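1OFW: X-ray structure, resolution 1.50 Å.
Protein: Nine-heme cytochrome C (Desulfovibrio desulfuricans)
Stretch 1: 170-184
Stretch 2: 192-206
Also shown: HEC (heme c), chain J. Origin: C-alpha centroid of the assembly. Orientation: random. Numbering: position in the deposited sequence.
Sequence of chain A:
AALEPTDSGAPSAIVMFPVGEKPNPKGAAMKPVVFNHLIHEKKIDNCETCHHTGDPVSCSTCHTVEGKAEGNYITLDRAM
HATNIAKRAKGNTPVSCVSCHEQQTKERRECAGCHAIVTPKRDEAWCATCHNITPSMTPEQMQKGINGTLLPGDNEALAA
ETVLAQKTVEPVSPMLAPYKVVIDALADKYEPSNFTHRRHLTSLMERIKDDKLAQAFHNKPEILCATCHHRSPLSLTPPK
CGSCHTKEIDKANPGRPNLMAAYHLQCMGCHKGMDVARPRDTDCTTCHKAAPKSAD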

ATOM      1  N   GLU A 170      12.408  -7.681  -5.125  1.00 24.97           N
ATOM      2  CA  GLU A 170      13.513  -7.176  -4.312  1.00 26.49           C
ATOM      3  C   GLU A 170      13.724  -5.696  -4.620  1.00 19.73           C
ATOM      4  O   GLU A 170      13.832  -5.366  -5.778  1.00 21.16           O
ATOM      5  CB  GLU A 170      14.809  -7.954  -4.586  1.00 32.00           C
ATOM      6  CG  GLU A 170      15.128  -9.033  -3.567  1.00 47.42           C
ATOM      7  CD  GLU A 170      14.608  -8.638  -2.193  1.00 57.59           C
ATOM      8  OE1 GLU A 170      13.443  -8.975  -1.893  1.00 71.46           O
ATOM      9  OE2 GLU A 170      15.341  -7.988  -1.416  1.00 76.78           O
ATOM     10  N   PRO A 171      13.769  -4.820  -3.642  1.00 22.08           N
ATOM     11  CA  PRO A 171      14.047  -3.402  -3.915  1.00 20.04           C
ATOM     12  C   PRO A 171      15.488  -3.229  -4.375  1.00 18.89           C
ATOM     13  O   PRO A 171      16.392  -3.969  -3.980  1.00 22.66           O
ATOM     14  CB  PRO A 171      13.882  -2.745  -2.552  1.00 23.43           C
ATOM     15  CG  PRO A 171      14.132  -3.849  -1.584  1.00 28.24           C
ATOM     16  CD  PRO A 171      13.542  -5.086  -2.225  1.00 26.77           C
ATOM     17  N   VAL A 172      15.718  -2.267  -5.260  1.00 16.80           N
ATOM     18  CA  VAL A 172      17.097  -2.086  -5.690  1.00 16.54           C
ATOM     19  C   VAL A 172      17.898  -1.664  -4.483  1.00 16.35           C
ATOM     20  O   VAL A 172      17.503  -1.058  -3.518  1.00 15.85           O
ATOM     21  CB  VAL A 172      17.287  -1.019  -6.778  1.00 22.13           C
ATOM     22  CG1 VAL A 172      16.666  -1.402  -8.110  1.00 35.35           C
ATOM     23  CG2 VAL A 172      16.700   0.311  -6.324  1.00 20.02           C
ATOM     24  N   SER A 173      19.190  -2.020  -4.611  1.00 19.77           N
ATOM     25  CA  SER A 173      20.159  -1.646  -3.578  1.00 17.56           C
ATOM     26  C   SER A 173      20.406  -0.157  -3.513  1.00 12.73           C
ATOM     27  O   SER A 173      20.546   0.440  -4.583  1.00 16.38           O
ATOM     28  CB  SER A 173      21.437  -2.383  -4.001  1.00 18.92           C
ATOM     29  OG  SER A 173      22.431  -2.232  -3.035  1.00 25.27           O
ATOM     30  N   PRO A 174      20.487   0.403  -2.325  1.00 15.72           N
ATOM     31  CA  PRO A 174      20.851   1.825  -2.219  1.00 16.41           C
ATOM     32  C   PRO A 174      22.198   2.209  -2.808  1.00 16.99           C
ATOM     33  O   PRO A 174      22.515   3.364  -3.071  1.00 17.54           O
ATOM     34  CB  PRO A 174      20.941   2.048  -0.701  1.00 20.76           C
ATOM     35  CG  PRO A 174      19.956   1.033  -0.156  1.00 23.09           C
ATOM     36  CD  PRO A 174      20.215  -0.197  -1.003  1.00 18.68           C
ATOM     37  N   MET A 175      23.084   1.286  -3.017  1.00 17.49           N
ATOM     38  CA  MET A 175      24.336   1.324  -3.697  1.00 19.30           C
ATOM     39  C   MET A 175      24.183   1.726  -5.163  1.00 23.38           C
ATOM     40  O   MET A 175      25.176   2.206  -5.716  1.00 20.83           O
ATOM     41  CB  MET A 175      25.061  -0.034  -3.778  1.00 23.69           C
ATOM     42  CG  MET A 175      25.447  -0.620  -2.460  1.00 23.04           C
ATOM     43  SD  MET A 175      26.584   0.422  -1.586  1.00 35.04           S
ATOM     44  CE  MET A 175      26.143  -0.024   0.102  1.00 84.78           C
ATOM     45  N   LEU A 176      23.021   1.503  -5.768  1.00 17.77           N
ATOM     46  CA  LEU A 176      22.810   1.985  -7.118  1.00 16.44           C
ATOM     47  C   LEU A 176      22.291   3.411  -7.219  1.00 16.73           C
ATOM     48  O   LEU A 176      21.997   3.844  -8.340  1.00 17.90           O
ATOM     49  CB  LEU A 176      21.839   1.043  -7.838  1.00 17.31           C
ATOM     50  CG  LEU A 176      22.336  -0.390  -7.980  1.00 26.86           C
ATOM     51  CD1 LEU A 176      21.354  -1.239  -8.777  1.00 26.68           C
ATOM     52  CD2 LEU A 176      23.697  -0.437  -8.682  1.00 32.43           C
ATOM     53  N   ALA A 177      22.225   4.078  -6.092  1.00 15.12           N
ATOM     54  CA  ALA A 177      21.805   5.474  -5.998  1.00 15.82           C
ATOM     55  C   ALA A 177      22.891   6.300  -5.316  1.00 14.76           C
ATOM     56  O   ALA A 177      23.797   5.759  -4.675  1.00 15.19           O
ATOM     57  CB  ALA A 177      20.509   5.582  -5.230  1.00 17.14           C
ATOM     58  N   PRO A 178      22.862   7.614  -5.475  1.00 15.68           N
ATOM     59  CA  PRO A 178      23.981   8.410  -4.960  1.00 16.13           C
ATOM     60  C   PRO A 178      24.226   8.234  -3.481  1.00 14.60           C
ATOM     61  O   PRO A 178      23.346   8.025  -2.666  1.00 16.09           O
ATOM     62  CB  PRO A 178      23.535   9.855  -5.244  1.00 21.08           C
ATOM     63  CG  PRO A 178      22.637   9.695  -6.431  1.00 20.87           C
ATOM     64  CD  PRO A 178      21.886   8.430  -6.160  1.00 15.49           C
ATOM     65  N   TYR A 179      25.511   8.326  -3.101  1.00 12.60           N
ATOM     66  CA  TYR A 179      25.884   8.230  -1.711  1.00 15.14           C
ATOM     67  C   TYR A 179      25.437   9.463  -0.952  1.00 16.11           C
ATOM     68  O   TYR A 179      24.696   9.422   0.046  1.00 16.23           O
ATOM     69  CB  TYR A 179      27.424   8.020  -1.609  1.00 16.45           C
ATOM     70  CG  TYR A 179      27.850   8.007  -0.169  1.00 14.95           C
ATOM     71  CD1 TYR A 179      27.695   6.866   0.597  1.00 15.44           C
ATOM     72  CD2 TYR A 179      28.405   9.123   0.433  1.00 17.08           C
ATOM     73  CE1 TYR A 179      28.075   6.824   1.915  1.00 19.30           C
ATOM     74  CE2 TYR A 179      28.783   9.095   1.767  1.00 18.58           C
ATOM     75  CZ  TYR A 179      28.625   7.940   2.509  1.00 19.01           C
ATOM     76  OH  TYR A 179      29.001   7.955   3.838  1.00 21.28           O
ATOM     77  N   LYS A 180      25.912  10.612  -1.420  1.00 15.80           N
ATOM     78  CA  LYS A 180      25.428  11.910  -0.975  1.00 16.28           C
ATOM     79  C   LYS A 180      25.051  12.760  -2.184  1.00 16.88           C
ATOM     80  O   LYS A 180      25.486  12.532  -3.310  1.00 17.70           O
ATOM     81  CB  LYS A 180      26.449  12.593  -0.077  1.00 22.69           C
ATOM     82  CG  LYS A 180      27.518  13.343  -0.816  1.00 25.80           C
ATOM     83  CD  LYS A 180      28.479  14.076   0.104  1.00 28.85           C
ATOM     84  CE  LYS A 180      27.924  15.387   0.585  1.00 34.24           C
ATOM     85  NZ  LYS A 180      29.005  16.236   1.174  1.00 46.70           N
ATOM     86  N   VAL A 181      24.211  13.756  -1.892  1.00 14.01           N
ATOM     87  CA  VAL A 181      23.829  14.717  -2.917  1.00 14.48           C
ATOM     88  C   VAL A 181      24.021  16.094  -2.305  1.00 15.88           C
ATOM     89  O   VAL A 181      23.531  16.406  -1.220  1.00 15.50           O
ATOM     90  CB  VAL A 181      22.394  14.579  -3.438  1.00 16.07           C
ATOM     91  CG1 VAL A 181      22.099  15.653  -4.481  1.00 18.11           C
ATOM     92  CG2 VAL A 181      22.245  13.181  -4.026  1.00 17.29           C
ATOM     93  N   VAL A 182      24.824  16.878  -3.018  1.00 16.32           N
ATOM     94  CA  VAL A 182      25.058  18.272  -2.571  1.00 14.66           C
ATOM     95  C   VAL A 182      23.973  19.118  -3.199  1.00 15.43           C
ATOM     96  O   VAL A 182      23.944  19.388  -4.398  1.00 16.91           O
ATOM     97  CB  VAL A 182      26.472  18.721  -2.961  1.00 17.43           C
ATOM     98  CG1 VAL A 182      26.621  20.210  -2.661  1.00 20.84           C
ATOM     99  CG2 VAL A 182      27.487  17.887  -2.208  1.00 17.42           C
ATOM    100  N   ILE A 183      22.958  19.450  -2.392  1.00 14.42           N
ATOM    101  CA  ILE A 183      21.810  20.163  -2.915  1.00 13.14           C
ATOM    102  C   ILE A 183      22.106  21.657  -2.851  1.00 14.20           C
ATOM    103  O   ILE A 183      22.029  22.281  -1.790  1.00 14.11           O
ATOM    104  CB  ILE A 183      20.519  19.826  -2.119  1.00 12.59           C
ATOM    105  CG1 ILE A 183      20.276  18.315  -2.074  1.00 12.64           C
ATOM    106  CG2 ILE A 183      19.328  20.573  -2.670  1.00 13.94           C
ATOM    107  CD1 ILE A 183      19.080  17.896  -1.282  1.00 13.82           C
ATOM    108  N   ASP A 184      22.484  22.209  -4.000  1.00 15.89           N
ATOM    109  CA  ASP A 184      22.978  23.571  -4.065  1.00 17.57           C
ATOM    110  C   ASP A 184      22.203  24.436  -5.063  1.00 15.74           C
ATOM    111  O   ASP A 184      22.695  25.543  -5.284  1.00 20.29           O
ATOM    112  CB  ASP A 184      24.475  23.583  -4.382  1.00 19.59           C
ATOM    113  CG  ASP A 184      24.820  22.905  -5.675  1.00 23.06           C
ATOM    114  OD1 ASP A 184      23.928  22.513  -6.437  1.00 21.96           O
ATOM    115  OD2 ASP A 184      26.047  22.734  -5.923  1.00 29.90           O
ATOM    116  N   PRO A 192      25.227  24.717   0.696  1.00 21.72           N
ATOM    117  CA  PRO A 192      24.422  23.596   0.177  1.00 17.71           C
ATOM    118  C   PRO A 192      24.076  22.649   1.319  1.00 19.26           C
ATOM    119  O   PRO A 192      24.732  22.551   2.353  1.00 19.80           O
ATOM    120  CB  PRO A 192      25.343  22.901  -0.813  1.00 19.30           C
ATOM    121  CG  PRO A 192      26.153  24.081  -1.335  1.00 23.97           C
ATOM    122  CD  PRO A 192      26.492  24.832  -0.053  1.00 25.78           C
ATOM    123  N   SER A 193      22.983  21.922   1.055  1.00 16.40           N
ATOM    124  CA  SER A 193      22.613  20.844   1.970  1.00 13.99           C
ATOM    125  C   SER A 193      23.295  19.581   1.537  1.00 15.45           C
ATOM    126  O   SER A 193      23.074  19.139   0.389  1.00 15.48           O
ATOM    127  CB  SER A 193      21.075  20.712   1.946  1.00 15.63           C
ATOM    128  OG  SER A 193      20.692  19.739   2.887  1.00 15.02           O
ATOM    129  N   ASN A 194      24.146  19.021   2.382  1.00 15.06           N
ATOM    130  CA  ASN A 194      24.839  17.784   2.042  1.00 16.42           C
ATOM    131  C   ASN A 194      23.978  16.590   2.453  1.00 16.74           C
ATOM    132  O   ASN A 194      24.127  16.085   3.570  1.00 18.37           O
ATOM    133  CB  ASN A 194      26.175  17.691   2.769  1.00 19.29           C
ATOM    134  CG  ASN A 194      27.110  18.796   2.274  1.00 27.23           C
ATOM    135  OD1 ASN A 194      27.279  18.996   1.081  1.00 31.01           O
ATOM    136  ND2 ASN A 194      27.693  19.498   3.234  1.00 26.71           N
ATOM    137  N   PHE A 195      23.093  16.242   1.538  1.00 15.21           N
ATOM    138  CA  PHE A 195      22.042  15.256   1.882  1.00 14.88           C
ATOM    139  C   PHE A 195      22.611  13.851   1.884  1.00 12.75           C
ATOM    140  O   PHE A 195      23.197  13.421   0.894  1.00 14.06           O
ATOM    141  CB  PHE A 195      20.878  15.407   0.915  1.00 12.92           C
ATOM    142  CG  PHE A 195      19.763  14.388   1.070  1.00 13.19           C
ATOM    143  CD1 PHE A 195      19.181  14.175   2.289  1.00 15.68           C
ATOM    144  CD2 PHE A 195      19.336  13.651  -0.015  1.00 13.99           C
ATOM    145  CE1 PHE A 195      18.171  13.253   2.437  1.00 14.06           C
ATOM    146  CE2 PHE A 195      18.308  12.739   0.134  1.00 15.49           C
ATOM    147  CZ  PHE A 195      17.720  12.534   1.363  1.00 13.04           C
ATOM    148  N   THR A 196      22.448  13.164   3.005  1.00 13.85           N
ATOM    149  CA  THR A 196      22.945  11.802   3.163  1.00 13.37           C
ATOM    150  C   THR A 196      21.974  10.804   2.534  1.00 14.23           C
ATOM    151  O   THR A 196      21.267  10.030   3.175  1.00 13.57           O
ATOM    152  CB  THR A 196      23.178  11.495   4.651  1.00 13.26           C
ATOM    153  OG1 THR A 196      21.977  11.737   5.369  1.00 14.27           O
ATOM    154  CG2 THR A 196      24.245  12.433   5.271  1.00 15.93           C
ATOM    155  N   HIS A 197      21.956  10.854   1.221  1.00 12.18           N
ATOM    156  CA  HIS A 197      21.022  10.140   0.380  1.00 12.40           C
ATOM    157  C   HIS A 197      21.039   8.659   0.670  1.00 13.17           C
ATOM    158  O   HIS A 197      19.984   8.038   0.925  1.00 13.61           O
ATOM    159  CB  HIS A 197      21.404  10.425  -1.095  1.00 14.54           C
ATOM    160  CG  HIS A 197      20.402  10.033  -2.142  1.00 13.02           C
ATOM    161  ND1 HIS A 197      20.192   8.731  -2.497  1.00 16.49           N
ATOM    162  CD2 HIS A 197      19.508  10.725  -2.872  1.00 11.44           C
ATOM    163  CE1 HIS A 197      19.246   8.657  -3.421  1.00 15.70           C
ATOM    164  NE2 HIS A 197      18.802   9.867  -3.669  1.00 10.93           N
ATOM    165  N   ARG A 198      22.221   8.022   0.600  1.00 14.39           N
ATOM    166  CA  ARG A 198      22.279   6.554   0.804  1.00 16.00           C
ATOM    167  C   ARG A 198      22.001   6.148   2.239  1.00 16.51           C
ATOM    168  O   ARG A 198      21.330   5.142   2.535  1.00 15.86           O
ATOM    169  CB  ARG A 198      23.632   5.986   0.335  1.00 17.21           C
ATOM    170  CG  ARG A 198      23.679   4.489   0.302  1.00 14.72           C
ATOM    171  CD  ARG A 198      25.020   4.025  -0.269  1.00 18.08           C
ATOM    172  NE  ARG A 198      25.109   4.365  -1.684  1.00 18.56           N
ATOM    173  CZ  ARG A 198      26.233   4.375  -2.415  1.00 22.47           C
ATOM    174  NH1 ARG A 198      27.371   4.057  -1.788  1.00 16.15           N
ATOM    175  NH2 ARG A 198      26.196   4.688  -3.714  1.00 18.59           N
ATOM    176  N   ARG A 199      22.487   6.929   3.194  1.00 14.98           N
ATOM    177  CA  ARG A 199      22.236   6.690   4.598  1.00 13.58           C
ATOM    178  C   ARG A 199      20.714   6.678   4.865  1.00 16.47           C
ATOM    179  O   ARG A 199      20.236   5.769   5.552  1.00 15.09           O
ATOM    180  CB  ARG A 199      22.898   7.756   5.421  1.00 16.40           C
ATOM    181  CG  ARG A 199      22.818   7.574   6.917  1.00 18.94           C
ATOM    182  CD  ARG A 199      23.448   8.814   7.548  1.00 23.57           C
ATOM    183  NE  ARG A 199      23.350   8.872   8.992  1.00 29.26           N
ATOM    184  CZ  ARG A 199      24.275   8.357   9.807  1.00 33.50           C
ATOM    185  NH1 ARG A 199      25.371   7.727   9.397  1.00 31.97           N
ATOM    186  NH2 ARG A 199      24.073   8.480  11.114  1.00 34.72           N
ATOM    187  N   HIS A 200      20.045   7.680   4.273  1.00 14.62           N
ATOM    188  CA  HIS A 200      18.587   7.826   4.403  1.00 13.05           C
ATOM    189  C   HIS A 200      17.867   6.591   3.869  1.00 12.59           C
ATOM    190  O   HIS A 200      17.096   5.936   4.595  1.00 13.60           O
ATOM    191  CB  HIS A 200      18.131   9.090   3.670  1.00 12.57           C
ATOM    192  CG  HIS A 200      18.038  10.289   4.542  1.00 12.43           C
ATOM    193  ND1 HIS A 200      19.151  11.015   4.964  1.00 13.53           N
ATOM    194  CD2 HIS A 200      16.958  10.907   5.113  1.00 12.30           C
ATOM    195  CE1 HIS A 200      18.721  11.999   5.738  1.00 14.18           C
ATOM    196  NE2 HIS A 200      17.386  11.979   5.859  1.00 14.28           N
ATOM    197  N   LEU A 201      18.106   6.240   2.622  1.00 13.14           N
ATOM    198  CA  LEU A 201      17.384   5.153   1.971  1.00 12.43           C
ATOM    199  C   LEU A 201      17.690   3.846   2.693  1.00 15.89           C
ATOM    200  O   LEU A 201      16.791   3.045   2.909  1.00 14.13           O
ATOM    201  CB  LEU A 201      17.719   5.093   0.505  1.00 14.59           C
ATOM    202  CG  LEU A 201      17.036   3.999  -0.320  1.00 15.65           C
ATOM    203  CD1 LEU A 201      15.522   4.163  -0.261  1.00 15.42           C
ATOM    204  CD2 LEU A 201      17.506   4.002  -1.742  1.00 19.05           C
ATOM    205  N   THR A 202      18.950   3.652   3.066  1.00 15.22           N
ATOM    206  CA  THR A 202      19.353   2.433   3.761  1.00 14.33           C
ATOM    207  C   THR A 202      18.628   2.317   5.088  1.00 14.07           C
ATOM    208  O   THR A 202      18.103   1.233   5.366  1.00 16.42           O
ATOM    209  CB  THR A 202      20.874   2.425   3.949  1.00 14.37           C
ATOM    210  OG1 THR A 202      21.488   2.409   2.683  1.00 16.63           O
ATOM    211  CG2 THR A 202      21.337   1.149   4.648  1.00 18.63           C
ATOM    212  N   SER A 203      18.530   3.347   5.884  1.00 14.79           N
ATOM    213  CA  SER A 203      17.859   3.374   7.165  1.00 15.75           C
ATOM    214  C   SER A 203      16.371   3.079   7.032  1.00 18.94           C
ATOM    215  O   SER A 203      15.781   2.321   7.793  1.00 18.00           O
ATOM    216  CB  SER A 203      18.045   4.758   7.772  1.00 17.85           C
ATOM    217  OG  SER A 203      17.429   4.854   9.057  1.00 23.94           O
ATOM    218  N   LEU A 204      15.756   3.714   6.027  1.00 14.66           N
ATOM    219  CA  LEU A 204      14.328   3.549   5.796  1.00 15.09           C
ATOM    220  C   LEU A 204      14.015   2.118   5.380  1.00 18.29           C
ATOM    221  O   LEU A 204      13.032   1.541   5.851  1.00 16.60           O
ATOM    222  CB  LEU A 204      13.831   4.557   4.745  1.00 13.17           C
ATOM    223  CG  LEU A 204      13.867   6.016   5.237  1.00 14.66           C
ATOM    224  CD1 LEU A 204      13.809   6.996   4.098  1.00 13.99           C
ATOM    225  CD2 LEU A 204      12.755   6.307   6.258  1.00 17.61           C
ATOM    226  N   MET A 205      14.824   1.531   4.531  1.00 14.85           N
ATOM    227  CA  MET A 205      14.633   0.147   4.094  1.00 15.17           C
ATOM    228  C   MET A 205      14.897  -0.852   5.210  1.00 19.34           C
ATOM    229  O   MET A 205      14.238  -1.898   5.319  1.00 18.42           O
ATOM    230  CB  MET A 205      15.591  -0.144   2.931  1.00 15.44           C
ATOM    231  CG  MET A 205      15.143   0.488   1.634  1.00 15.93           C
ATOM    232  SD  MET A 205      16.280   0.332   0.259  1.00 17.11           S
ATOM    233  CE  MET A 205      16.194  -1.438   0.001  1.00 20.82           C
ATOM    234  N   GLU A 206      15.878  -0.581   6.077  1.00 18.12           N
ATOM    235  CA  GLU A 206      16.230  -1.562   7.119  1.00 19.98           C
ATOM    236  C   GLU A 206      15.054  -1.808   8.048  1.00 19.81           C
ATOM    237  O   GLU A 206      14.820  -2.951   8.457  1.00 21.59           O
ATOM    238  CB  GLU A 206      17.469  -1.063   7.871  1.00 24.91           C
ATOM    239  CG  GLU A 206      17.725  -1.768   9.204  1.00 36.32           C
ATOM    240  CD  GLU A 206      18.294  -3.154   8.957  1.00 42.94           C
ATOM    241  OE1 GLU A 206      18.741  -3.378   7.813  1.00 39.45           O
ATOM    242  OE2 GLU A 206      18.277  -3.978   9.898  1.00 58.49           O
TER
HETATM  243 FE   HEC J1301      16.142  13.218   6.855  1.00 13.08          FE
HETATM  244  CHA HEC J1301      17.702  12.407   9.753  1.00 13.99           C
HETATM  245  CHB HEC J1301      18.258  15.881   6.441  1.00 11.68           C
HETATM  246  CHC HEC J1301      14.584  14.018   3.943  1.00 12.86           C
HETATM  247  CHD HEC J1301      14.013  10.540   7.250  1.00 12.48           C
HETATM  248  NA  HEC J1301      17.668  14.001   7.881  1.00 12.87           N
HETATM  249  C1A HEC J1301      18.188  13.510   9.079  1.00 14.51           C
HETATM  250  C2A HEC J1301      19.303  14.330   9.492  1.00 14.20           C
HETATM  251  C3A HEC J1301      19.441  15.307   8.585  1.00 14.58           C
HETATM  252  C4A HEC J1301      18.438  15.097   7.565  1.00 11.86           C
HETATM  253  CMA HEC J1301      20.417  16.491   8.516  1.00 15.03           C
HETATM  254  CAA HEC J1301      20.137  14.046  10.746  1.00 18.97           C
HETATM  255  CBA HEC J1301      21.368  13.188  10.418  1.00 27.90           C
HETATM  256  CGA HEC J1301      21.475  12.434   9.120  1.00 35.94           C
HETATM  257  O1A HEC J1301      21.109  11.230   9.185  1.00 37.60           O
HETATM  258  O2A HEC J1301      21.926  12.939   8.048  1.00 31.60           O
HETATM  259  NB  HEC J1301      16.334  14.678   5.523  1.00 12.69           N
HETATM  260  C1B HEC J1301      17.304  15.683   5.476  1.00 13.62           C
HETATM  261  C2B HEC J1301      17.131  16.480   4.280  1.00 12.65           C
HETATM  262  C3B HEC J1301      16.102  15.961   3.574  1.00 11.89           C
HETATM  263  C4B HEC J1301      15.616  14.834   4.348  1.00 11.06           C
HETATM  264  CMB HEC J1301      18.009  17.689   3.960  1.00 15.27           C
HETATM  265  CAB HEC J1301      15.498  16.405   2.251  1.00 12.55           C
HETATM  266  CBB HEC J1301      16.538  16.684   1.141  1.00 13.18           C
HETATM  267  NC  HEC J1301      14.584  12.454   5.860  1.00 11.58           N
HETATM  268  C1C HEC J1301      14.106  12.940   4.663  1.00 11.97           C
HETATM  269  C2C HEC J1301      12.936  12.177   4.223  1.00 12.59           C
HETATM  270  C3C HEC J1301      12.813  11.183   5.115  1.00 13.96           C
HETATM  271  C4C HEC J1301      13.817  11.347   6.136  1.00 11.08           C
HETATM  272  CMC HEC J1301      12.096  12.579   2.999  1.00 11.31           C
HETATM  273  CAC HEC J1301      11.774  10.044   5.239  1.00 12.17           C
HETATM  274  CBC HEC J1301      11.190   9.549   3.917  1.00 12.08           C
HETATM  275  ND  HEC J1301      15.925  11.764   8.212  1.00 13.90           N
HETATM  276  C1D HEC J1301      14.989  10.739   8.200  1.00 14.43           C
HETATM  277  C2D HEC J1301      15.171   9.903   9.372  1.00 18.42           C
HETATM  278  C3D HEC J1301      16.183  10.432  10.085  1.00 16.43           C
HETATM  279  C4D HEC J1301      16.677  11.577   9.364  1.00 14.09           C
HETATM  280  CMD HEC J1301      14.312   8.669   9.708  1.00 16.94           C
HETATM  281  CAD HEC J1301      16.677   9.898  11.447  1.00 15.69           C
HETATM  282  CBD HEC J1301      17.968   9.092  11.209  1.00 19.84           C
HETATM  283  CGD HEC J1301      17.643   7.652  10.866  1.00 31.50           C
HETATM  284  O1D HEC J1301      17.835   7.275   9.687  1.00 34.71           O
HETATM  285  O2D HEC J1301      17.181   6.946  11.788  1.00 40.21           O
HETATM  286  O   HOH W   1      21.591   5.966  -2.196  1.00 18.54           O
HETATM  287  O   HOH W   2      24.647   8.907   2.695  1.00 16.52           O

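Arg198 is the polar centre of this contact. Its guanidinium NH2 donates to Ala177 O at 2.8 Å, nearly straight at 164°. Its NE makes a weak hydrogen bond to Pro174 O, at 3.1 Å and 133°. Its backbone N donates to Tyr179 O at 2.9 Å, almost linear at 177°. One residue at the start of the helix thus holds three carbonyls of the first stretch, two by its side chain and one by its main chain. The guanidinium is also enclosed: Met175 SD lies over one face and Tyr179 N over the opposite face. Arg198 NH1 sits at the edge of the Tyr179 ring, 3.7 Å from Tyr179 CD1.

Beyond Tyr179 the two chains pair as short antiparallel strands, 181-183 and 193-195. Val181 and Phe195 form a hydrogen-bonded pair. Val181 N donates to Phe195 O at 3.0 Å, and Phe195 N returns to Val181 O at 2.8 Å. Ile183 and Ser193 repeat the pattern, with Ile183 N to Ser193 O at 2.8 Å and Ser193 N to Ile183 O at 3.0 Å. Val182 and Asn194 are the non-hydrogen-bonded pair between them. Lys180 CA also approaches Phe195 O at 3.3 Å, in a CA-H...O contact.

Two waters complete the polar network. Water 1 donates to Pro174 O at 2.9 Å and to Pro178 O at 2.7 Å, and accepts from His197 ND1 at 3.1 Å. Water 2 donates to Tyr179 O at 2.7 Å and accepts from Arg199 N at 3.0 Å. Tyr179 O therefore serves both Arg198 N and a water.

The packing follows the sheet and the helix. Val181, Ile183, Ser193 and Phe195 share one sheet face and are buried. There Ile183 CD1 lies 3.8 Å from Phe195 CB and 3.7 Å from heme CBB. The same heme atom lies over one face of the Phe195 ring. On the other sheet face, which is exposed, Val182 CG1 meets Pro192 CB at 3.5 Å. Pro178 CD sits over the His197 ring, 4.1 Å from its centroid, in a CH-pi contact.

Pro174 points toward the helix. Its CB is 4.1 Å from Leu201 CD2, and its CG is 3.8 Å from Met205 SD. Pro171 CG ends the contact against Met205 CE at 3.5 Å.

The helix also serves the heme. His200 NE2 binds the iron at 2.0 Å, while His200 ND1 donates to Thr196 O at 2.9 Å.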